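PDB 2IP2: probable phenazine-specific methyltransferase from Pseudomonas aeruginosa, which catalyses the S-adenosyl-L-methionine-dependent N-methylation of phenazine-1-carboxylate to 5-methyl-phenazine-1-carboxylate, a step in the biosynthesis of pyocyanin. Local coordinates for residues A[170-175]-A[235-240]; A[228-233]-A[252-257]; A[32-37]-A[79-84]; A[154-159]-A[321-326]; A[115-120]-A[291-296]. One frame throughout, in Å; residues are numbered along the deposited sequence. Where two conformers were deposited one is given.

Contact 1 of 5, residues A[170-175]-A[235-240]; sequences SFVDVG and DIYLLS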
# COMPACT_ATOMS: atom_id res chain seq x y z
N SER A 170 21.59 35.53 -13.04
CA SER A 170 22.46 34.82 -12.10
C SER A 170 21.59 34.20 -10.97
O SER A 170 20.63 34.81 -10.50
CB SER A 170 23.53 35.78 -11.53
OG SER A 170 22.98 36.81 -10.72
N PHE A 171 21.94 33.02 -10.50
CA PHE A 171 21.22 32.52 -9.36
C PHE A 171 22.16 32.06 -8.26
O PHE A 171 23.36 31.86 -8.51
CB PHE A 171 20.28 31.39 -9.79
CG PHE A 171 20.99 30.19 -10.33
CD1 PHE A 171 21.43 29.17 -9.46
CD2 PHE A 171 21.26 30.07 -11.70
CE1 PHE A 171 22.07 28.07 -9.91
CE2 PHE A 171 21.90 28.94 -12.20
CZ PHE A 171 22.32 27.93 -11.31
N VAL A 172 21.62 31.89 -7.04
CA VAL A 172 22.38 31.35 -5.88
C VAL A 172 21.56 30.22 -5.30
O VAL A 172 20.41 30.43 -4.88
CB VAL A 172 22.70 32.46 -4.80
CG1 VAL A 172 23.42 31.90 -3.56
CG2 VAL A 172 23.51 33.61 -5.40
N ASP A 173 22.13 29.02 -5.31
CA ASP A 173 21.49 27.82 -4.81
C ASP A 173 21.91 27.69 -3.34
O ASP A 173 23.00 27.21 -3.06
CB ASP A 173 21.93 26.61 -5.68
CG ASP A 173 21.17 25.31 -5.36
OD1 ASP A 173 20.46 25.29 -4.33
OD2 ASP A 173 21.33 24.28 -6.11
N VAL A 174 21.07 28.17 -2.41
CA VAL A 174 21.47 28.14 -1.01
C VAL A 174 21.12 26.75 -0.38
O VAL A 174 19.97 26.30 -0.40
CB VAL A 174 21.01 29.47 -0.20
CG1 VAL A 174 20.51 30.60 -1.11
CG2 VAL A 174 20.05 29.20 0.86
N GLY A 175 22.11 26.06 0.16
CA GLY A 175 21.91 24.71 0.69
C GLY A 175 21.79 23.70 -0.42
O GLY A 175 20.93 22.81 -0.39
N ASP A 235 20.23 37.47 -9.03
CA ASP A 235 18.86 37.75 -9.49
C ASP A 235 17.83 36.79 -8.87
O ASP A 235 16.70 37.20 -8.54
CB ASP A 235 18.77 37.69 -11.02
CG ASP A 235 19.71 38.70 -11.70
OD1 ASP A 235 19.67 39.90 -11.29
OD2 ASP A 235 20.47 38.28 -12.58
N ILE A 236 18.23 35.52 -8.73
CA ILE A 236 17.30 34.50 -8.20
C ILE A 236 18.01 33.72 -7.06
O ILE A 236 19.10 33.15 -7.29
CB ILE A 236 16.85 33.54 -9.32
CG1 ILE A 236 16.08 34.30 -10.41
CG2 ILE A 236 15.96 32.43 -8.71
CD1 ILE A 236 15.99 33.59 -11.75
N TYR A 237 17.40 33.71 -5.87
CA TYR A 237 17.91 32.97 -4.68
C TYR A 237 16.97 31.79 -4.45
O TYR A 237 15.82 31.97 -4.08
CB TYR A 237 17.93 33.85 -3.43
CG TYR A 237 19.13 34.79 -3.52
CD1 TYR A 237 19.14 35.85 -4.44
CD2 TYR A 237 20.25 34.57 -2.71
CE1 TYR A 237 20.29 36.68 -4.53
CE2 TYR A 237 21.38 35.40 -2.80
CZ TYR A 237 21.38 36.44 -3.72
OH TYR A 237 22.52 37.24 -3.83
N LEU A 238 17.50 30.59 -4.68
CA LEU A 238 16.72 29.33 -4.61
C LEU A 238 16.94 28.76 -3.23
O LEU A 238 18.10 28.55 -2.83
CB LEU A 238 17.30 28.39 -5.65
CG LEU A 238 17.27 28.90 -7.08
CD1 LEU A 238 18.34 28.16 -7.88
CD2 LEU A 238 15.86 28.89 -7.67
N LEU A 239 15.83 28.52 -2.51
CA LEU A 239 15.80 27.95 -1.18
C LEU A 239 15.03 26.63 -1.28
O LEU A 239 13.82 26.61 -1.13
CB LEU A 239 15.05 28.93 -0.20
CG LEU A 239 15.91 30.00 0.49
CD1 LEU A 239 16.80 30.76 -0.50
CD2 LEU A 239 15.04 30.99 1.33
N SER A 240 15.73 25.55 -1.64
CA SER A 240 15.08 24.28 -1.98
C SER A 240 15.24 23.36 -0.80
O SER A 240 16.37 23.04 -0.40
CB SER A 240 15.70 23.66 -3.23
OG SER A 240 15.23 22.33 -3.51
O HOH W 1 18.37 25.54 -2.56
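Strands 170-174 and 236-240 run parallel, their short axes 4.7 Å apart, neighbours at the middle of the sheet, whose order 3-2-1-4-5-7-6 is that of class I methyltransferases. V172 turns both its backbone polar atoms to the neighbouring strand, N-H to I236 O and O to the N-H of L238, nearly along the C=O axis (2.9 Å). V174 N then bonds to L238 O. At the entry end S170 N gives a straight bond (165°) to the anti lone pair of D235 OD2 at 3.0 Å, while D235 N reaches back to S170 OG, so two bonds join the pair.

Y237 CB sets out on the V172 face, and chi1 (-77°, CG anti to the carbonyl carbon) and chi2 (72°) together bring the ring alongside V172, both pointing the same way. CD2 faces V172 CB, and CE2 lies 3.8 Å from both CB and CG2 of V172; V172 CB stands over the ring face, a CH-pi contact 4.2 Å from the Y237 centroid. CZ of Y237 comes to 3.9 Å from V172 CG2, and the terminal OH is hydrogen-bonded beyond the strands, to P231 O and G234 N. On the opposite face, F171 CD1 meets L238 CD1 obliquely at 3.6 Å. At the exit a water accepts the N-H of S240 and lies beside D173 OD1 and V174 O, while D173 OD2 bonds to T182.

F171 and L238 pack under helix 180-188, V174 and L239 under helix 248-261; strand 267-272 flanks 236-240, and 193-198 lies on the other side of 170-174.

Contact 2 of 5, residues A[228-233]-A[252-257]; sequences QEVPSN and LRLLGN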
# COMPACT_ATOMS: atom_id res chain seq x y z
N GLN A 228 24.99 33.12 8.34
CA GLN A 228 25.81 34.34 8.45
C GLN A 228 25.93 35.16 7.18
O GLN A 228 25.87 36.39 7.19
CB GLN A 228 26.96 34.31 9.48
CG GLN A 228 26.57 33.77 10.93
CD GLN A 228 25.51 34.58 11.65
OE1 GLN A 228 25.64 35.81 11.80
NE2 GLN A 228 24.47 33.89 12.14
N GLU A 229 26.03 34.47 6.04
CA GLU A 229 26.32 35.12 4.77
C GLU A 229 25.83 34.32 3.57
O GLU A 229 25.92 33.10 3.57
CB GLU A 229 27.83 35.37 4.67
CG GLU A 229 28.22 36.60 3.87
CD GLU A 229 29.74 36.86 3.91
OE1 GLU A 229 30.52 35.89 3.78
OE2 GLU A 229 30.13 38.04 4.03
N VAL A 230 25.34 35.02 2.54
CA VAL A 230 25.12 34.38 1.22
C VAL A 230 25.76 35.18 0.09
O VAL A 230 25.91 36.38 0.24
CB VAL A 230 23.61 34.16 0.87
CG1 VAL A 230 22.91 33.27 1.93
CG2 VAL A 230 22.89 35.49 0.63
N PRO A 231 26.15 34.52 -1.02
CA PRO A 231 26.71 35.21 -2.20
C PRO A 231 25.81 36.35 -2.69
O PRO A 231 24.56 36.25 -2.67
CB PRO A 231 26.83 34.08 -3.26
CG PRO A 231 26.94 32.80 -2.46
CD PRO A 231 26.12 33.05 -1.19
N SER A 232 26.47 37.45 -3.09
CA SER A 232 25.77 38.71 -3.38
C SER A 232 25.34 38.88 -4.84
O SER A 232 25.87 38.23 -5.78
CB SER A 232 26.62 39.93 -2.95
OG SER A 232 26.47 40.21 -1.57
N ASN A 233 24.40 39.82 -5.02
CA ASN A 233 23.99 40.33 -6.34
C ASN A 233 23.27 39.31 -7.23
O ASN A 233 23.25 39.47 -8.44
CB ASN A 233 25.23 40.94 -7.11
CG ASN A 233 24.80 42.03 -8.10
OD1 ASN A 233 23.85 42.79 -7.81
ND2 ASN A 233 25.47 42.11 -9.28
N LEU A 252 14.67 33.65 9.75
CA LEU A 252 14.67 35.09 9.55
C LEU A 252 16.10 35.56 9.27
O LEU A 252 16.28 36.48 8.48
CB LEU A 252 14.00 35.84 10.74
CG LEU A 252 12.47 35.85 10.94
CD1 LEU A 252 12.17 36.71 12.17
CD2 LEU A 252 11.67 36.37 9.74
N ARG A 253 17.10 34.91 9.86
CA ARG A 253 18.49 35.26 9.50
C ARG A 253 18.75 34.98 8.01
O ARG A 253 19.28 35.82 7.31
CB ARG A 253 19.56 34.55 10.32
CG ARG A 253 19.61 34.85 11.85
CD ARG A 253 20.97 34.42 12.47
NE ARG A 253 22.08 35.15 11.86
CZ ARG A 253 22.50 36.37 12.23
NH1 ARG A 253 21.91 37.00 13.26
NH2 ARG A 253 23.51 36.95 11.60
N LEU A 254 18.31 33.82 7.53
CA LEU A 254 18.55 33.44 6.13
C LEU A 254 17.84 34.43 5.18
O LEU A 254 18.42 34.97 4.22
CB LEU A 254 18.04 31.99 5.89
CG LEU A 254 18.13 31.56 4.44
CD1 LEU A 254 19.60 31.41 4.05
CD2 LEU A 254 17.38 30.21 4.31
N LEU A 255 16.57 34.66 5.44
CA LEU A 255 15.78 35.52 4.60
C LEU A 255 16.33 36.95 4.54
O LEU A 255 16.30 37.58 3.47
CB LEU A 255 14.32 35.51 5.04
CG LEU A 255 13.58 34.18 4.78
CD1 LEU A 255 12.22 34.21 5.47
CD2 LEU A 255 13.46 33.93 3.30
N GLY A 256 16.83 37.44 5.67
CA GLY A 256 17.48 38.77 5.75
C GLY A 256 18.79 38.81 4.98
O GLY A 256 19.09 39.79 4.25
N ASN A 257 19.57 37.73 5.13
CA ASN A 257 20.78 37.51 4.30
C ASN A 257 20.48 37.60 2.81
O ASN A 257 21.16 38.34 2.06
CB ASN A 257 21.48 36.21 4.68
CG ASN A 257 22.19 36.29 6.03
OD1 ASN A 257 22.39 37.39 6.58
ND2 ASN A 257 22.52 35.13 6.59
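N257 ND2 is the best-held polar atom, gripped by two carbonyls just before the loop 228-233: a hydrogen bond to M226 O and a weak one to L227 O. Its CG, anti to the carbonyl carbon, sets the amide against the loop backbone, with ND2 3.5 Å from Q228 C. L227 O also accepts from R253 NE, one helical turn earlier.

Next to this polar group V230 turns its branches to the helix. CG2, in the crowded position, rests 3.6 Å from N257 O, and CG1 comes to 4.3 Å from L254 CD1. V230 packs between helix 248-261 and the sheet, touching L197 and Y237. The loop leads into strand 236-240 and helix 248-261 follows that strand, in the Rossmann-like SAM-binding domain.

At the solvent-exposed end the Q228 chain, bent at chi2 (-61°), brings its amide back across the R253 guanidinium. The two planes are 23° apart, with Q228 NE2 over one guanidinium face. Q228 OE1 is 2.4 Å from R253 NH2 at a poor angle, and Q228 NE2 faces R253 NE at 2.7 Å, donor against donor.

No hydrogen bond joins the two segments. With Q228 in two conformers, the crowded contact is consistent with a side chain that moves; the bonds of N257 and R253 to M226 and L227 help hold chain to helix, and N233 adds a backbone bond to A261.

Contact 3 of 5, residues A[32-37]-A[79-84]; sequences GLADLI and YANTPT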
# COMPACT_ATOMS: atom_id res chain seq x y z
N GLY A 32 14.17 -6.32 -12.34
CA GLY A 32 14.46 -5.62 -13.62
C GLY A 32 13.53 -6.05 -14.75
O GLY A 32 13.88 -5.99 -15.92
N LEU A 33 12.30 -6.42 -14.42
CA LEU A 33 11.29 -6.84 -15.43
C LEU A 33 11.05 -5.80 -16.54
O LEU A 33 10.92 -6.14 -17.71
CB LEU A 33 9.95 -7.20 -14.77
CG LEU A 33 9.98 -8.34 -13.77
CD1 LEU A 33 8.51 -8.66 -13.34
CD2 LEU A 33 10.70 -9.58 -14.33
N ALA A 34 10.98 -4.54 -16.17
CA ALA A 34 10.80 -3.51 -17.15
C ALA A 34 11.95 -3.42 -18.18
O ALA A 34 11.68 -3.20 -19.36
CB ALA A 34 10.62 -2.17 -16.46
N ASP A 35 13.19 -3.56 -17.71
CA ASP A 35 14.38 -3.63 -18.58
C ASP A 35 14.38 -4.86 -19.46
O ASP A 35 14.56 -4.76 -20.68
CB ASP A 35 15.64 -3.59 -17.72
CG ASP A 35 15.63 -2.36 -16.79
OD1 ASP A 35 15.38 -1.25 -17.33
OD2 ASP A 35 15.81 -2.52 -15.56
N LEU A 36 14.14 -6.02 -18.85
CA LEU A 36 14.02 -7.27 -19.61
C LEU A 36 12.98 -7.14 -20.71
O LEU A 36 13.25 -7.47 -21.88
CB LEU A 36 13.71 -8.48 -18.68
CG LEU A 36 14.79 -8.75 -17.62
CD1 LEU A 36 14.33 -9.75 -16.65
CD2 LEU A 36 16.10 -9.31 -18.25
N ILE A 37 11.79 -6.68 -20.34
CA ILE A 37 10.70 -6.51 -21.32
C ILE A 37 11.04 -5.55 -22.45
O ILE A 37 10.76 -5.87 -23.63
CB ILE A 37 9.34 -6.12 -20.65
CG1 ILE A 37 8.81 -7.35 -19.86
CG2 ILE A 37 8.34 -5.62 -21.68
CD1 ILE A 37 7.71 -7.03 -18.76
N TYR A 79 4.59 -9.28 -23.43
CA TYR A 79 4.39 -8.14 -22.50
C TYR A 79 5.06 -6.90 -23.06
O TYR A 79 5.99 -7.02 -23.85
CB TYR A 79 5.04 -8.47 -21.17
CG TYR A 79 4.32 -9.56 -20.43
CD1 TYR A 79 2.99 -9.38 -20.02
CD2 TYR A 79 4.97 -10.74 -20.14
CE1 TYR A 79 2.30 -10.41 -19.33
CE2 TYR A 79 4.31 -11.78 -19.45
CZ TYR A 79 2.99 -11.60 -19.02
OH TYR A 79 2.34 -12.62 -18.37
N ALA A 80 4.65 -5.72 -22.58
CA ALA A 80 5.24 -4.49 -23.09
C ALA A 80 5.16 -3.43 -21.97
O ALA A 80 4.27 -3.50 -21.11
CB ALA A 80 4.45 -3.99 -24.37
N ASN A 81 6.07 -2.46 -21.99
CA ASN A 81 5.99 -1.37 -21.03
C ASN A 81 4.81 -0.41 -21.26
O ASN A 81 4.26 -0.35 -22.38
CB ASN A 81 7.35 -0.64 -21.00
CG ASN A 81 8.37 -1.41 -20.19
OD1 ASN A 81 8.11 -1.75 -19.02
ND2 ASN A 81 9.51 -1.77 -20.81
N THR A 82 4.44 0.32 -20.20
CA THR A 82 3.43 1.38 -20.21
C THR A 82 4.15 2.67 -19.75
O THR A 82 5.30 2.59 -19.27
CB THR A 82 2.26 1.04 -19.27
OG1 THR A 82 2.75 0.82 -17.93
CG2 THR A 82 1.47 -0.23 -19.78
N PRO A 83 3.53 3.87 -19.93
CA PRO A 83 4.17 5.03 -19.29
C PRO A 83 4.56 4.82 -17.79
O PRO A 83 5.61 5.30 -17.37
CB PRO A 83 3.14 6.17 -19.42
CG PRO A 83 2.09 5.67 -20.42
CD PRO A 83 2.35 4.22 -20.74
N THR A 84 3.73 4.10 -17.04
CA THR A 84 4.01 3.83 -15.63
C THR A 84 5.27 2.92 -15.49
O THR A 84 6.19 3.26 -14.73
CB THR A 84 2.79 3.20 -14.87
OG1 THR A 84 1.68 4.12 -14.89
CG2 THR A 84 3.14 3.01 -13.40
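Y79, in strand 78-81, lays its CB against the tip of I37: CD1 of I37 is 3.9 Å from Y79 CB, the two side chains crossing obliquely. The ring itself swings on past the helix, and its hydroxyl bonds to D44. I37 CG2, anti to the backbone N, rides on the strand backbone instead, 3.5 Å from Y79 O. The same methyl lies 3.6 Å from A80 CA, while the A80 methyl is turned away.

N81 makes the polar link. Its ND2 donates to A34 O at 3.0 Å, almost straight at 172°. The approach is in the carbonyl plane, on a lone pair, and the acceptor lies within the amide plane, so the bond uses the N-H in its own plane and helps fix how the amide is turned. ND2 has a second acceptor in E38 OE1, and OD1 takes S85 OG: three bonds fix the rotation of this buried group. A34 CB also lies 3.6 Å from N81 OD1.

T82 is the N-cap of the short, weakly bonded helix that follows, its side chain capping a backbone N beyond, while its own N meets S85 OG. P83 and T84 pack on A8 and L12 of the second subunit, tying this end to the dimer.

The hairpin of strands 71-72 and 78-81 resembles the wing of a winged-helix fold, in keeping with the dimerisation domain. The axis of 33-37 crosses that of 79-81 at 109°; F71 of the partner strand touches A34, I37 and N81, M62 of helix 55-67 packs on I37, and helix 44-51 lies beside Y79.

Contact 4 of 5, residues A[154-159]-A[321-326]; sequences NLAFHE and DLPMET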
# COMPACT_ATOMS: atom_id res chain seq x y z
N ASN A 154 13.84 15.22 -9.36
CA ASN A 154 14.31 16.04 -10.48
C ASN A 154 13.16 16.38 -11.43
O ASN A 154 13.27 17.33 -12.22
CB ASN A 154 15.46 15.34 -11.23
CG ASN A 154 16.79 15.39 -10.44
OD1 ASN A 154 16.86 15.94 -9.34
ND2 ASN A 154 17.84 14.79 -11.00
N LEU A 155 12.06 15.63 -11.32
CA LEU A 155 10.83 15.96 -12.03
C LEU A 155 10.41 17.41 -11.72
O LEU A 155 10.03 18.16 -12.63
CB LEU A 155 9.68 14.99 -11.69
CG LEU A 155 9.38 13.83 -12.65
CD1 LEU A 155 10.43 12.73 -12.61
CD2 LEU A 155 7.99 13.24 -12.39
N ALA A 156 10.49 17.79 -10.46
CA ALA A 156 10.06 19.13 -10.06
C ALA A 156 11.11 20.14 -10.51
O ALA A 156 10.77 21.19 -11.08
CB ALA A 156 9.84 19.21 -8.57
N PHE A 157 12.38 19.80 -10.28
CA PHE A 157 13.50 20.70 -10.62
C PHE A 157 13.52 21.06 -12.10
O PHE A 157 13.92 22.16 -12.43
CB PHE A 157 14.86 20.10 -10.25
CG PHE A 157 15.15 20.04 -8.74
CD1 PHE A 157 14.34 20.70 -7.81
CD2 PHE A 157 16.23 19.29 -8.28
CE1 PHE A 157 14.64 20.63 -6.41
CE2 PHE A 157 16.53 19.21 -6.91
CZ PHE A 157 15.72 19.88 -5.97
N HIS A 158 13.16 20.12 -12.99
CA HIS A 158 13.21 20.38 -14.42
C HIS A 158 12.14 21.36 -14.84
O HIS A 158 12.30 22.05 -15.87
CB HIS A 158 13.12 19.09 -15.25
CG HIS A 158 14.34 18.22 -15.15
ND1 HIS A 158 15.62 18.70 -15.31
CD2 HIS A 158 14.46 16.89 -14.91
CE1 HIS A 158 16.48 17.71 -15.18
NE2 HIS A 158 15.81 16.60 -14.92
N GLU A 159 11.05 21.43 -14.07
CA GLU A 159 10.00 22.46 -14.30
C GLU A 159 10.45 23.85 -13.94
O GLU A 159 9.97 24.80 -14.52
CB GLU A 159 8.71 22.20 -13.53
CG GLU A 159 7.69 21.32 -14.28
CD GLU A 159 7.29 21.88 -15.64
OE1 GLU A 159 6.57 22.93 -15.74
OE2 GLU A 159 7.70 21.24 -16.63
N ASP A 321 2.09 24.97 -8.20
CA ASP A 321 2.14 23.56 -7.85
C ASP A 321 3.03 22.82 -8.80
O ASP A 321 2.73 22.75 -10.02
CB ASP A 321 0.74 22.94 -7.86
CG ASP A 321 -0.15 23.46 -6.74
OD1 ASP A 321 0.39 24.12 -5.83
OD2 ASP A 321 -1.37 23.21 -6.75
N LEU A 322 4.10 22.25 -8.27
CA LEU A 322 5.06 21.45 -9.06
C LEU A 322 4.78 19.94 -8.91
O LEU A 322 3.99 19.54 -8.06
CB LEU A 322 6.52 21.78 -8.67
CG LEU A 322 7.10 23.21 -8.65
CD1 LEU A 322 8.49 23.14 -7.95
CD2 LEU A 322 7.24 23.78 -10.07
N PRO A 323 5.43 19.09 -9.74
CA PRO A 323 5.25 17.65 -9.55
C PRO A 323 5.61 17.14 -8.16
O PRO A 323 6.41 17.76 -7.44
CB PRO A 323 6.19 17.01 -10.61
CG PRO A 323 6.37 18.05 -11.65
CD PRO A 323 6.29 19.40 -10.91
N MET A 324 5.00 15.99 -7.81
CA MET A 324 5.25 15.25 -6.59
C MET A 324 5.02 16.10 -5.36
O MET A 324 5.88 16.18 -4.47
CB MET A 324 6.65 14.66 -6.60
CG MET A 324 7.03 14.20 -7.99
SD MET A 324 8.07 12.76 -7.94
CE MET A 324 7.68 12.13 -6.27
N GLU A 325 3.85 16.76 -5.34
CA GLU A 325 3.38 17.51 -4.20
C GLU A 325 4.37 18.59 -3.71
O GLU A 325 4.40 18.92 -2.53
CB GLU A 325 2.95 16.57 -3.03
CG GLU A 325 1.75 15.64 -3.33
CD GLU A 325 0.44 16.38 -3.63
OE1 GLU A 325 0.24 17.48 -3.07
OE2 GLU A 325 -0.38 15.87 -4.41
N THR A 326 5.13 19.20 -4.63
CA THR A 326 6.07 20.26 -4.17
C THR A 326 5.56 21.62 -4.62
O THR A 326 4.80 21.71 -5.58
CB THR A 326 7.56 20.04 -4.62
OG1 THR A 326 8.26 21.31 -4.72
CG2 THR A 326 7.64 19.38 -5.93
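The hairpin joining the last two strands of the methyltransferase sheet, 314-322 and 326-333, pushes its turn against helix 154-163. M324 and E325 both take left-handed backbone angles (phi 56° in each), which reverses the chain, and L322 N bonds to T326 O at 2.8 Å to close it.

P323 is the wedge. Its ring lies along the helix backbone: CG is 3.8 Å from L155 O, CD is 3.9 Å from A156 CA, and CB meets L155 CB at 4.2 Å. A156 offers only a methyl, so the turn can come close. A156 CB meets L322 CB, and T326 CG2 at 3.4 Å, tighter than usual for two carbons, although T326 is modelled in two conformers. T326 OG1 is anti to the backbone N, which leaves the methyl branch as the one that meets A156.

One turn on, E159 uses its aliphatic part: CB lies 4.1 Å from L322 CD2, and the E159 and P323 side chains cross at about a right angle, E159 CG near P323 CD. The carboxylate then leads off to a salt bridge with R162. At the other end L155 CD2 only grazes M324 SD, 4.5 Å away. The side-chain contacts are mainly apolar, with no hydrogen bond between the segments. The T326 side chain lies about 5 Å from that of R241, predicted to bind S-adenosyl-L-methionine.

L155 and M324 also pack on A9 and I13 of the second subunit. F157 packs on helix 180-188, L322 and T326 rest on I271 of strand 267-272, and E325 reaches helix 282-295.

Contact 5 of 5, residues A[115-120]-A[291-296]; sequences EALLSG and LFMACA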
# COMPACT_ATOMS: atom_id res chain seq x y z
N GLU A 115 4.93 2.11 17.31
CA GLU A 115 5.85 2.49 18.38
C GLU A 115 6.41 3.92 18.10
O GLU A 115 6.60 4.75 19.03
CB GLU A 115 7.00 1.48 18.55
CG GLU A 115 8.03 1.87 19.63
CD GLU A 115 9.17 0.87 19.79
OE1 GLU A 115 9.15 -0.19 19.11
OE2 GLU A 115 10.10 1.12 20.60
N ALA A 116 6.63 4.22 16.82
CA ALA A 116 7.17 5.50 16.34
C ALA A 116 6.20 6.63 16.67
O ALA A 116 6.59 7.63 17.28
CB ALA A 116 7.48 5.43 14.82
N LEU A 117 4.93 6.49 16.28
CA LEU A 117 3.99 7.60 16.49
C LEU A 117 3.65 7.80 17.97
O LEU A 117 3.27 8.92 18.37
CB LEU A 117 2.66 7.37 15.70
CG LEU A 117 2.91 7.60 14.17
CD1 LEU A 117 2.02 6.79 13.20
CD2 LEU A 117 2.97 9.15 13.85
N LEU A 118 3.73 6.74 18.75
CA LEU A 118 3.55 6.84 20.22
C LEU A 118 4.76 7.55 20.86
O LEU A 118 4.63 8.61 21.50
CB LEU A 118 3.39 5.44 20.81
CG LEU A 118 2.07 4.65 20.61
CD1 LEU A 118 1.98 3.36 21.42
CD2 LEU A 118 0.84 5.50 20.92
N SER A 119 5.95 6.99 20.65
CA SER A 119 7.17 7.44 21.36
C SER A 119 7.73 8.78 20.81
O SER A 119 8.42 9.55 21.51
CB SER A 119 8.24 6.35 21.29
OG SER A 119 8.77 6.27 19.96
N GLY A 120 7.49 9.04 19.54
CA GLY A 120 8.15 10.15 18.88
C GLY A 120 9.50 9.85 18.24
O GLY A 120 10.07 10.73 17.59
N LEU A 291 7.68 11.93 6.40
CA LEU A 291 8.82 12.76 6.85
C LEU A 291 9.14 12.55 8.33
O LEU A 291 10.32 12.47 8.72
CB LEU A 291 8.58 14.25 6.50
CG LEU A 291 9.75 15.23 6.68
CD1 LEU A 291 11.03 14.64 6.10
CD2 LEU A 291 9.44 16.52 5.97
N PHE A 292 8.09 12.45 9.16
CA PHE A 292 8.26 12.06 10.53
C PHE A 292 8.87 10.65 10.62
O PHE A 292 9.84 10.42 11.36
CB PHE A 292 6.92 12.09 11.32
CG PHE A 292 7.04 11.36 12.63
CD1 PHE A 292 7.75 11.95 13.70
CD2 PHE A 292 6.59 10.01 12.75
CE1 PHE A 292 7.97 11.22 14.88
CE2 PHE A 292 6.77 9.28 13.91
CZ PHE A 292 7.48 9.89 15.00
N MET A 293 8.29 9.71 9.86
CA MET A 293 8.67 8.27 10.00
C MET A 293 10.14 8.11 9.62
O MET A 293 10.85 7.29 10.22
CB MET A 293 7.79 7.38 9.14
CG MET A 293 7.84 5.82 9.48
SD MET A 293 7.25 5.63 11.17
CE MET A 293 5.55 6.26 11.14
N ALA A 294 10.62 8.94 8.69
CA ALA A 294 12.00 8.81 8.21
C ALA A 294 13.01 9.53 9.12
O ALA A 294 14.02 8.99 9.47
CB ALA A 294 12.13 9.33 6.83
N CYS A 295 12.69 10.76 9.54
CA CYS A 295 13.71 11.56 10.21
C CYS A 295 13.16 12.65 11.12
O CYS A 295 13.88 13.66 11.38
CB CYS A 295 14.57 12.22 9.14
SG CYS A 295 13.68 13.41 8.13
N ALA A 296 11.92 12.49 11.58
CA ALA A 296 11.28 13.46 12.51
C ALA A 296 11.20 14.85 11.91
O ALA A 296 11.19 15.85 12.63
CB ALA A 296 12.04 13.52 13.91
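F292 points its ring tip straight at the helix 113-119, its CG anti to the backbone N (chi1 166°). The carbonyls of A116 and G120 both lie at the ring's edge, near its plane: CZ is 3.3 Å from A116 O and CE1 is 3.5 Å from G120 O. The positive ring-edge hydrogens probably make these approaches to carbonyl oxygens favourable. From a slanting direction L117 CD2 meets CE2 of the same ring at 3.8 Å, while A116 CB reaches CE2 at 4.0 Å.

M293 is folded back on itself, bent at chi2 and chi3, so that SD rather than the terminal methyl faces A116. SD is 3.7 Å from A116 CB, and CE touches L117 CD1 at 4.1 Å with the two side chains at about a right angle. A116 and L117 thus lie across both F292 and M293.

The short axes of 115-119 and 291-295 cross at 92°, 10.5 Å apart, and the two helices belong to the helical part of the methyltransferase domain that meets the dimer partner. Both segments end at a residue with positive phi, G120 and A296. G120 N bonds to A116 O, and S119 OG donates to E115 O at 2.8 Å, above its carbonyl plane.

S53 and R57 of the second subunit donate to L117 O, R57 also to L118 O, and R60 of that subunit packs on F292.

Contacts 1, 3 and 5 are largely buried; contacts 2 and 4 are partly buried, and contact 2 runs out to solvent. Contacts 1, 2 and 4 are built round the methyltransferase sheet: contact 1 is its backbone-bonded centre, contact 2 fastens a loop and helix beside it, and contact 4 rests a helix on its last hairpin. Contacts 1 and 2 touch directly, V230 on Y237, and contact 1 meets contact 4 through S240 and F157. Contact 3 lies in the dimerisation domain, about 38 Å from contact 1 between centres, and joins helix to strand by a side-chain amide hydrogen bond and the packing of I37. Contacts 4 and 5 are mainly apolar, and 3, 4 and 5 all reach the second subunit.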